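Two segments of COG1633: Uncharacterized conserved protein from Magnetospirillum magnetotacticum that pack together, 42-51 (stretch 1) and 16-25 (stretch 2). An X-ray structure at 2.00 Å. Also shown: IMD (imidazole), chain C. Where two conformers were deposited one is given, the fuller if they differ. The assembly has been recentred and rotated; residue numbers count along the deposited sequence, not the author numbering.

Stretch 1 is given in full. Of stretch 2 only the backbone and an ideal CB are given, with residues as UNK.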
# COMPACT_ATOMS: atom_id res chain seq x y z
N VAL A 42 0.58 -18.38 -13.18
CA VAL A 42 -0.37 -18.45 -12.09
C VAL A 42 -0.87 -17.03 -11.75
O VAL A 42 -2.07 -16.79 -11.54
CB VAL A 42 0.27 -19.09 -10.79
CG1 VAL A 42 -0.57 -18.83 -9.56
CG2 VAL A 42 0.49 -20.59 -10.96
N PHE A 43 0.07 -16.09 -11.67
CA PHE A 43 -0.24 -14.69 -11.37
C PHE A 43 -0.93 -13.91 -12.52
O PHE A 43 -1.74 -13.00 -12.27
CB PHE A 43 1.02 -13.94 -10.96
CG PHE A 43 1.70 -14.47 -9.71
CD1 PHE A 43 0.96 -15.03 -8.70
CD2 PHE A 43 3.08 -14.37 -9.55
CE1 PHE A 43 1.59 -15.49 -7.58
CE2 PHE A 43 3.70 -14.88 -8.43
CZ PHE A 43 2.96 -15.41 -7.46
N ARG A 44 -0.65 -14.28 -13.76
CA ARG A 44 -1.44 -13.69 -14.84
C ARG A 44 -2.90 -14.14 -14.75
O ARG A 44 -3.82 -13.35 -14.99
CB ARG A 44 -0.88 -14.01 -16.21
CG ARG A 44 0.47 -13.48 -16.43
CD ARG A 44 0.52 -12.00 -16.71
NE ARG A 44 1.92 -11.71 -16.99
CZ ARG A 44 2.56 -10.58 -16.72
NH1 ARG A 44 1.91 -9.53 -16.19
NH2 ARG A 44 3.86 -10.53 -17.01
N ASP A 45 -3.12 -15.39 -14.39
CA ASP A 45 -4.45 -15.98 -14.31
C ASP A 45 -5.25 -15.24 -13.25
O ASP A 45 -6.39 -14.81 -13.46
CB ASP A 45 -4.30 -17.46 -13.99
CG ASP A 45 -5.61 -18.25 -14.02
OD1 ASP A 45 -6.44 -18.07 -14.95
OD2 ASP A 45 -5.78 -19.08 -13.10
N MSE A 46 -4.60 -15.03 -12.12
CA MSE A 46 -5.20 -14.33 -10.99
C MSE A 46 -5.52 -12.87 -11.33
O MSE A 46 -6.57 -12.37 -10.92
CB MSE A 46 -4.29 -14.40 -9.76
CG MSE A 46 -4.09 -15.78 -9.04
SE MSE A 46 -5.77 -16.54 -8.31
CE MSE A 46 -6.34 -15.33 -7.54
N ALA A 47 -4.62 -12.20 -12.03
CA ALA A 47 -4.81 -10.81 -12.40
C ALA A 47 -6.02 -10.74 -13.35
O ALA A 47 -6.76 -9.77 -13.34
CB ALA A 47 -3.58 -10.24 -13.09
N ARG A 48 -6.15 -11.75 -14.18
CA ARG A 48 -7.27 -11.78 -15.13
C ARG A 48 -8.58 -12.03 -14.43
O ARG A 48 -9.58 -11.43 -14.79
CB ARG A 48 -7.02 -12.82 -16.22
CG ARG A 48 -8.17 -12.95 -17.22
CD ARG A 48 -8.32 -11.70 -18.00
NE ARG A 48 -9.42 -11.83 -18.95
CZ ARG A 48 -10.13 -10.81 -19.42
NH1 ARG A 48 -9.88 -9.55 -19.03
NH2 ARG A 48 -11.13 -11.04 -20.28
N PHE A 49 -8.59 -12.91 -13.43
CA PHE A 49 -9.77 -13.13 -12.62
C PHE A 49 -10.17 -11.78 -11.97
O PHE A 49 -11.38 -11.44 -11.94
CB PHE A 49 -9.53 -14.21 -11.54
CG PHE A 49 -10.63 -14.29 -10.51
CD1 PHE A 49 -10.66 -13.40 -9.44
CD2 PHE A 49 -11.65 -15.20 -10.63
CE1 PHE A 49 -11.69 -13.45 -8.47
CE2 PHE A 49 -12.70 -15.24 -9.68
CZ PHE A 49 -12.71 -14.37 -8.60
N SER A 50 -9.19 -11.03 -11.45
CA SER A 50 -9.50 -9.73 -10.83
C SER A 50 -10.26 -8.80 -11.76
O SER A 50 -11.24 -8.22 -11.37
CB SER A 50 -8.25 -8.99 -10.40
OG SER A 50 -8.61 -7.66 -10.06
N THR A 51 -9.78 -8.65 -12.97
CA THR A 51 -10.41 -7.81 -13.96
C THR A 51 -11.84 -8.23 -14.24
O THR A 51 -12.74 -7.38 -14.27
CB THR A 51 -9.61 -7.86 -15.24
OG1 THR A 51 -8.30 -7.39 -14.94
CG2 THR A 51 -10.25 -7.03 -16.31
N UNK A 16 -10.72 -4.16 -3.34
CA UNK A 16 -9.94 -5.39 -3.15
C UNK A 16 -9.49 -5.96 -4.48
O UNK A 16 -8.37 -6.43 -4.60
CB UNK A 16 -10.76 -6.43 -2.39
N UNK A 17 -10.37 -5.89 -5.48
CA UNK A 17 -10.09 -6.37 -6.83
C UNK A 17 -9.18 -5.47 -7.65
O UNK A 17 -8.30 -5.95 -8.35
CB UNK A 17 -11.41 -6.55 -7.58
N UNK A 18 -9.39 -4.17 -7.60
CA UNK A 18 -8.44 -3.25 -8.20
C UNK A 18 -7.02 -3.47 -7.63
O UNK A 18 -6.03 -3.57 -8.38
CB UNK A 18 -8.89 -1.81 -7.97
N UNK A 19 -6.94 -3.59 -6.32
CA UNK A 19 -5.68 -3.86 -5.66
C UNK A 19 -5.12 -5.20 -6.14
O UNK A 19 -3.98 -5.24 -6.54
CB UNK A 19 -5.86 -3.86 -4.14
N UNK A 20 -5.89 -6.28 -6.11
CA UNK A 20 -5.38 -7.59 -6.54
C UNK A 20 -4.84 -7.58 -7.96
O UNK A 20 -3.77 -8.11 -8.23
CB UNK A 20 -6.49 -8.64 -6.43
N UNK A 21 -5.57 -6.99 -8.89
CA UNK A 21 -5.08 -6.89 -10.25
C UNK A 21 -3.72 -6.24 -10.36
O UNK A 21 -2.89 -6.73 -11.13
CB UNK A 21 -6.08 -6.11 -11.10
N UNK A 22 -3.51 -5.11 -9.70
CA UNK A 22 -2.23 -4.44 -9.71
C UNK A 22 -1.12 -5.26 -9.08
O UNK A 22 -0.01 -5.26 -9.57
CB UNK A 22 -2.35 -3.10 -8.99
N UNK A 23 -1.42 -5.89 -7.96
CA UNK A 23 -0.38 -6.62 -7.22
C UNK A 23 0.07 -7.89 -7.95
O UNK A 23 1.25 -8.25 -7.93
CB UNK A 23 -0.89 -6.98 -5.82
N UNK A 24 -0.91 -8.61 -8.48
CA UNK A 24 -0.64 -9.76 -9.36
C UNK A 24 0.08 -9.47 -10.67
O UNK A 24 0.92 -10.25 -11.05
CB UNK A 24 -1.97 -10.44 -9.70
N UNK A 25 -0.25 -8.37 -11.37
CA UNK A 25 0.52 -8.00 -12.55
C UNK A 25 1.96 -7.80 -12.18
O UNK A 25 2.87 -8.28 -12.85
CB UNK A 25 -0.04 -6.74 -13.20
N1 IMD C . -8.17 -13.11 -6.25
C2 IMD C . -9.17 -12.23 -6.21
N3 IMD C . -8.96 -11.34 -7.25
C4 IMD C . -7.85 -11.68 -7.90
C5 IMD C . -7.35 -12.79 -7.28

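Both stretches are helical throughout, and their axes run nearly antiparallel, at 156°, with a closest approach of 8.1 Å. The nearest CA pairs set the register: position 21 CA lies 4.5 Å from Ala-47 CA, and position 17 CA lies 5.3 Å from Ser-50 CA.

Position 16 has helical angles (-61/-39), a sideways CA-to-CB bond and nothing of stretch 1 within 5.5 Å of its ideal CB, so almost any helix-compatible residue would do. It is Leu-16, whose end leads away.

At position 17 CA-to-CB points toward stretch 1, and the ideal CB lies 3.9 Å from Ser-50 OG. Imidazole N3 and the Phe-49 ring border the same space. An acceptor on a flexible chain suits it: Glu, Gln or perhaps Asp. The residue is Glu-17, whose OE1 accepts a 2.8 Å hydrogen bond from imidazole N3, at an N-H...acceptor angle of 170°, while OE2 lies 3.8 Å from Phe-49 CE1, at the ring edge. Its backbone O accepts a very short hydrogen bond from Ser-50 OG, 2.4 Å, which any residue here could provide.

Positions 18 and 19 point away, and stretch 1 constrains neither; they are Thr-18 and Glu-19.

Position 20 points toward stretch 1, with its ideal CB 4.3 Å from Ser-50 OG and the imidazole close by. A small residue fits best. Ala-20 places CB 3.7 Å from imidazole C4.

Position 21 is the tightest: its sideways ideal CB is 3.1 Å from Ser-50 OG. Gly or Ala is favoured, Ser less surely. In Ala-21, CB sits 3.2 Å from Ser-50 OG, helping to form the hole that receives the serine side chain.

Position 22 points away and position 23 is out of reach, so polar or charged residues are plausible at both. They are Glu-22 and Arg-23; Arg-23 NH1 forms salt bridges to Glu-22 OE1 (3.3 Å) and Glu-19 OE1 (3.2 Å, a weak hydrogen bond).

Position 24 points toward stretch 1, its ideal CB 3.8 Å from Ala-47 CB and 4.6 Å from Met-46 CB, with the Phe-43 ring beyond. A large apolar or aromatic side chain suits: Phe, Tyr, Leu or Met. Tyr-24 has the largest covered area, 120 Å². Met-46 CB stands 3.5 Å from its ring centroid, 3° off the normal, a CH-pi contact; Phe-43 CD1 meets Tyr-24 CD1 at 3.6 Å. Its OH is hydrogen-bonded elsewhere in the structure.

Position 25 points away, yet its ideal CB is 4.5 Å from Arg-44 NH1 and 5.0 Å from Ala-47 CB. Val, Ile, Thr or an acidic residue could serve. Val-25 brings CG2 within 4.0 Å of Ala-47 CB.

Stretch 2, residues 16-25: LETEAAERYV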
# COMPACT_ATOMS: atom_id res chain seq x y z
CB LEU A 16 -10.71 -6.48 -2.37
CG LEU A 16 -10.87 -6.24 -0.85
CD1 LEU A 16 -11.91 -7.18 -0.19
CD2 LEU A 16 -9.52 -6.32 -0.10
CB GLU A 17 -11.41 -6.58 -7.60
CG GLU A 17 -12.20 -7.79 -7.09
CD GLU A 17 -11.38 -9.09 -7.19
OE1 GLU A 17 -10.33 -9.04 -7.88
OE2 GLU A 17 -11.74 -10.13 -6.57
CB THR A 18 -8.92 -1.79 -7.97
OG1 THR A 18 -10.24 -1.66 -8.50
CG2 THR A 18 -8.02 -0.79 -8.66
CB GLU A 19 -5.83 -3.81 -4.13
CG GLU A 19 -4.59 -4.28 -3.38
CD GLU A 19 -3.46 -3.24 -3.32
OE1 GLU A 19 -3.51 -2.20 -3.98
OE2 GLU A 19 -2.48 -3.46 -2.55
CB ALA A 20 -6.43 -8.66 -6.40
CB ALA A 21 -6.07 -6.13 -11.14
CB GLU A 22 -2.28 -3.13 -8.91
CG GLU A 22 -2.98 -2.02 -9.61
CD GLU A 22 -3.19 -0.83 -8.69
OE1 GLU A 22 -2.38 -0.66 -7.72
OE2 GLU A 22 -4.17 -0.07 -8.98
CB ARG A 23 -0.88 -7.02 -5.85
CG ARG A 23 -1.20 -5.87 -4.86
CD ARG A 23 -0.00 -5.18 -4.30
NE ARG A 23 0.71 -4.39 -5.29
CZ ARG A 23 0.26 -3.33 -5.94
NH1 ARG A 23 -0.94 -2.82 -5.72
NH2 ARG A 23 1.04 -2.74 -6.82
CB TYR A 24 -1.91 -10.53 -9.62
CG TYR A 24 -2.30 -11.45 -8.48
CD1 TYR A 24 -1.47 -12.49 -8.10
CD2 TYR A 24 -3.52 -11.33 -7.84
CE1 TYR A 24 -1.80 -13.34 -7.07
CE2 TYR A 24 -3.90 -12.22 -6.85
CZ TYR A 24 -3.00 -13.21 -6.44
OH TYR A 24 -3.30 -14.11 -5.47
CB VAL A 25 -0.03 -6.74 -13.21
CG1 VAL A 25 0.94 -6.20 -14.24
CG2 VAL A 25 -1.37 -7.06 -13.90
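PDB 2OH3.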